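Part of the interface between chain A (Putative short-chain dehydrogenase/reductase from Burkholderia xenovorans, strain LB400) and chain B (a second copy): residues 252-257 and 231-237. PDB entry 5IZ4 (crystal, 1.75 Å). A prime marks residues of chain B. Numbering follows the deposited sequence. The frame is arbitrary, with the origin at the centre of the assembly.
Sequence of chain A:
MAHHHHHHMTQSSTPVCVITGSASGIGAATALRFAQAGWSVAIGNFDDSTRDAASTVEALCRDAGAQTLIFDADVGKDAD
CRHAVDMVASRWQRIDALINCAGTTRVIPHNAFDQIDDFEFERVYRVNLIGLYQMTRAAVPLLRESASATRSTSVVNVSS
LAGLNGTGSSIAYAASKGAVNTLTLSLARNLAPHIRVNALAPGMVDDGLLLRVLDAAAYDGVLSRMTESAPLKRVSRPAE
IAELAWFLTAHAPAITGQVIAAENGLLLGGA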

# COMPACT_ATOMS: atom_id res chain seq x y z
N ALA A 252 20.45 -9.53 1.41
CA ALA A 252 19.50 -8.59 0.80
C ALA A 252 20.09 -7.19 0.67
O ALA A 252 19.53 -6.22 1.17
N PRO A 253 21.20 -7.04 -0.07
CA PRO A 253 21.84 -5.71 -0.16
C PRO A 253 21.00 -4.66 -0.87
O PRO A 253 21.34 -3.48 -0.79
N ALA A 254 19.93 -5.04 -1.58
CA ALA A 254 19.09 -4.06 -2.25
C ALA A 254 17.84 -3.70 -1.47
O ALA A 254 17.09 -2.84 -1.92
N ILE A 255 17.59 -4.33 -0.32
CA ILE A 255 16.30 -4.19 0.36
C ILE A 255 16.46 -3.20 1.51
O ILE A 255 17.24 -3.44 2.44
N THR A 256 15.72 -2.10 1.44
CA THR A 256 15.70 -1.13 2.53
C THR A 256 14.37 -0.41 2.49
O THR A 256 13.77 -0.25 1.42
N GLY A 257 13.90 0.01 3.66
CA GLY A 257 12.64 0.74 3.73
C GLY A 257 11.41 -0.11 3.47
O GLY A 257 10.36 0.43 3.09
N PRO B 231 19.13 5.55 -3.38
CA PRO B 231 19.63 5.81 -2.02
C PRO B 231 20.73 4.86 -1.58
O PRO B 231 21.65 5.28 -0.88
N LEU B 232 20.67 3.58 -1.97
CA LEU B 232 21.73 2.66 -1.59
C LEU B 232 22.96 2.75 -2.49
O LEU B 232 23.93 2.02 -2.27
N LYS B 233 22.94 3.63 -3.50
CA LYS B 233 24.12 3.96 -4.30
C LYS B 233 24.73 2.71 -4.94
O LYS B 233 25.95 2.51 -4.94
N ARG B 234 23.87 1.90 -5.52
CA ARG B 234 24.27 0.65 -6.15
C ARG B 234 23.15 0.21 -7.09
O ARG B 234 22.03 0.72 -7.04
N VAL B 235 23.47 -0.78 -7.92
CA VAL B 235 22.47 -1.53 -8.67
C VAL B 235 22.51 -2.98 -8.21
O VAL B 235 23.47 -3.44 -7.60
N SER B 236 21.44 -3.71 -8.51
CA SER B 236 21.38 -5.13 -8.17
C SER B 236 22.02 -5.97 -9.28
O SER B 236 22.00 -5.60 -10.45
N ARG B 237 22.58 -7.10 -8.89
CA ARG B 237 22.97 -8.12 -9.85
C ARG B 237 21.98 -9.27 -9.78
O ARG B 237 21.28 -9.43 -8.77

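Packing between residues 252-257 of chain A and 231-237 of chain B, two loop segments that together bury 274 Å² and meet by van der Waals contact, with no hydrogen bond or salt bridge passing between them. The chain A segment opens with a type I beta turn from Ala252 to Ile255, closed by the backbone hydrogen bond from Ile255 N to Ala252 O (3.1 Å). Ala252 points its CB away from chain B and makes no contact. The two central residues of the turn, Pro253 and Ala254, carry much of the packing, although their CA-to-CB bonds run sideways to the other chain. The Pro253 ring, puckered C-gamma endo, lies over one face of the Arg234′ guanidinium, with Pro253 CG 3.6 Å from Arg234′ NH2; an aliphatic ring can rest on this flat group without competing for its N-H bonds, which lie near its plane. On the backbone side of the same residue, Pro253 O comes within 3.4 Å of Leu232′ CD1, a van der Waals contact between a carbonyl oxygen and a methyl. Ala254, buried, sets its methyl at the edge of the same guanidinium, near its plane, with Ala254 CB 3.6 Å from Arg234′ NH1. The methyl also meets the serine hydroxyl, Ala254 CB to Ser236′ OG being 3.3 Å, and the closest pair of CA atoms across the stretches is Ala254 CA to Ser236′ CA, 6.4 Å. Arg234′ points toward chain A and reaches the turn with chi1 p, chi2 t and chi3 m; its NH1 and NH2, like Ser236′ OG (chi1 m), find their hydrogen-bond partners elsewhere in the structure, so these polar groups are satisfied even though they face carbon here. Ile255 (m, t) points its CA-to-CB bond away, and its slight contact is through the backbone, with Ile255 N 4.4 Å from Leu232′ CD1. Thr256 points toward chain B with chi1 t and offers its methyl, Thr256 CG2 lying 3.9 Å from Leu232′ CD1, while Thr256 OG1 is hydrogen-bonded elsewhere. Leu232′, buried and pointing toward chain A in the m, t rotamer, has the largest area covered, 68 Å²; CD1 is its closest atom to each of Pro253, Ala254 (3.9 Å from Ala254 C), Ile255 and Thr256, while Leu232′ CD2 also lies 4.1 Å from Thr256 CG2. Gly257, with a positive phi of 72° that by itself favours glycine, lies beyond the contact. In chain B, Val235′ points away, while Lys233′ and Arg237′ are exposed and out of reach.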

# COMPACT_ATOMS: atom_id res chain seq x y z
CB ALA A 252 18.21 -8.55 1.62
CB PRO A 253 23.13 -5.99 -0.93
CG PRO A 253 22.82 -7.21 -1.75
CD PRO A 253 21.93 -8.05 -0.86
CB ALA A 254 18.68 -4.56 -3.64
CB ILE A 255 15.77 -5.54 0.84
CG1 ILE A 255 15.51 -6.46 -0.36
CG2 ILE A 255 14.47 -5.36 1.61
CD1 ILE A 255 14.82 -7.76 0.02
CB THR A 256 16.87 -0.13 2.46
OG1 THR A 256 16.99 0.56 3.71
CG2 THR A 256 16.63 0.92 1.38
CB PRO B 231 18.36 5.67 -1.16
CG PRO B 231 17.27 6.17 -2.09
CD PRO B 231 17.65 5.60 -3.44
CB LEU B 232 21.19 1.22 -1.56
CG LEU B 232 20.16 0.99 -0.45
CD1 LEU B 232 19.82 -0.50 -0.29
CD2 LEU B 232 20.65 1.59 0.89
CB LYS B 233 25.15 4.72 -3.45
CG LYS B 233 24.70 6.13 -3.13
CD LYS B 233 24.65 6.97 -4.41
CE LYS B 233 24.19 8.39 -4.15
NZ LYS B 233 22.74 8.43 -3.81
CB ARG B 234 24.53 -0.45 -5.11
CG ARG B 234 23.25 -0.90 -4.41
CD ARG B 234 23.51 -1.84 -3.23
NE ARG B 234 24.17 -3.08 -3.64
CZ ARG B 234 23.54 -4.16 -4.12
NH1 ARG B 234 22.22 -4.15 -4.28
NH2 ARG B 234 24.23 -5.24 -4.45
CB VAL B 235 22.69 -1.44 -10.19
CG1 VAL B 235 22.66 0.00 -10.62
CG2 VAL B 235 24.03 -2.08 -10.57
CB SER B 236 19.94 -5.60 -7.97
OG SER B 236 19.39 -5.04 -6.79
CB ARG B 237 24.40 -8.60 -9.58
CG ARG B 237 25.43 -7.55 -10.02
CD ARG B 237 26.84 -7.89 -9.60
NE ARG B 237 27.54 -8.71 -10.59
CZ ARG B 237 28.15 -8.22 -11.67
NH1 ARG B 237 28.13 -6.91 -11.91
NH2 ARG B 237 28.76 -9.04 -12.51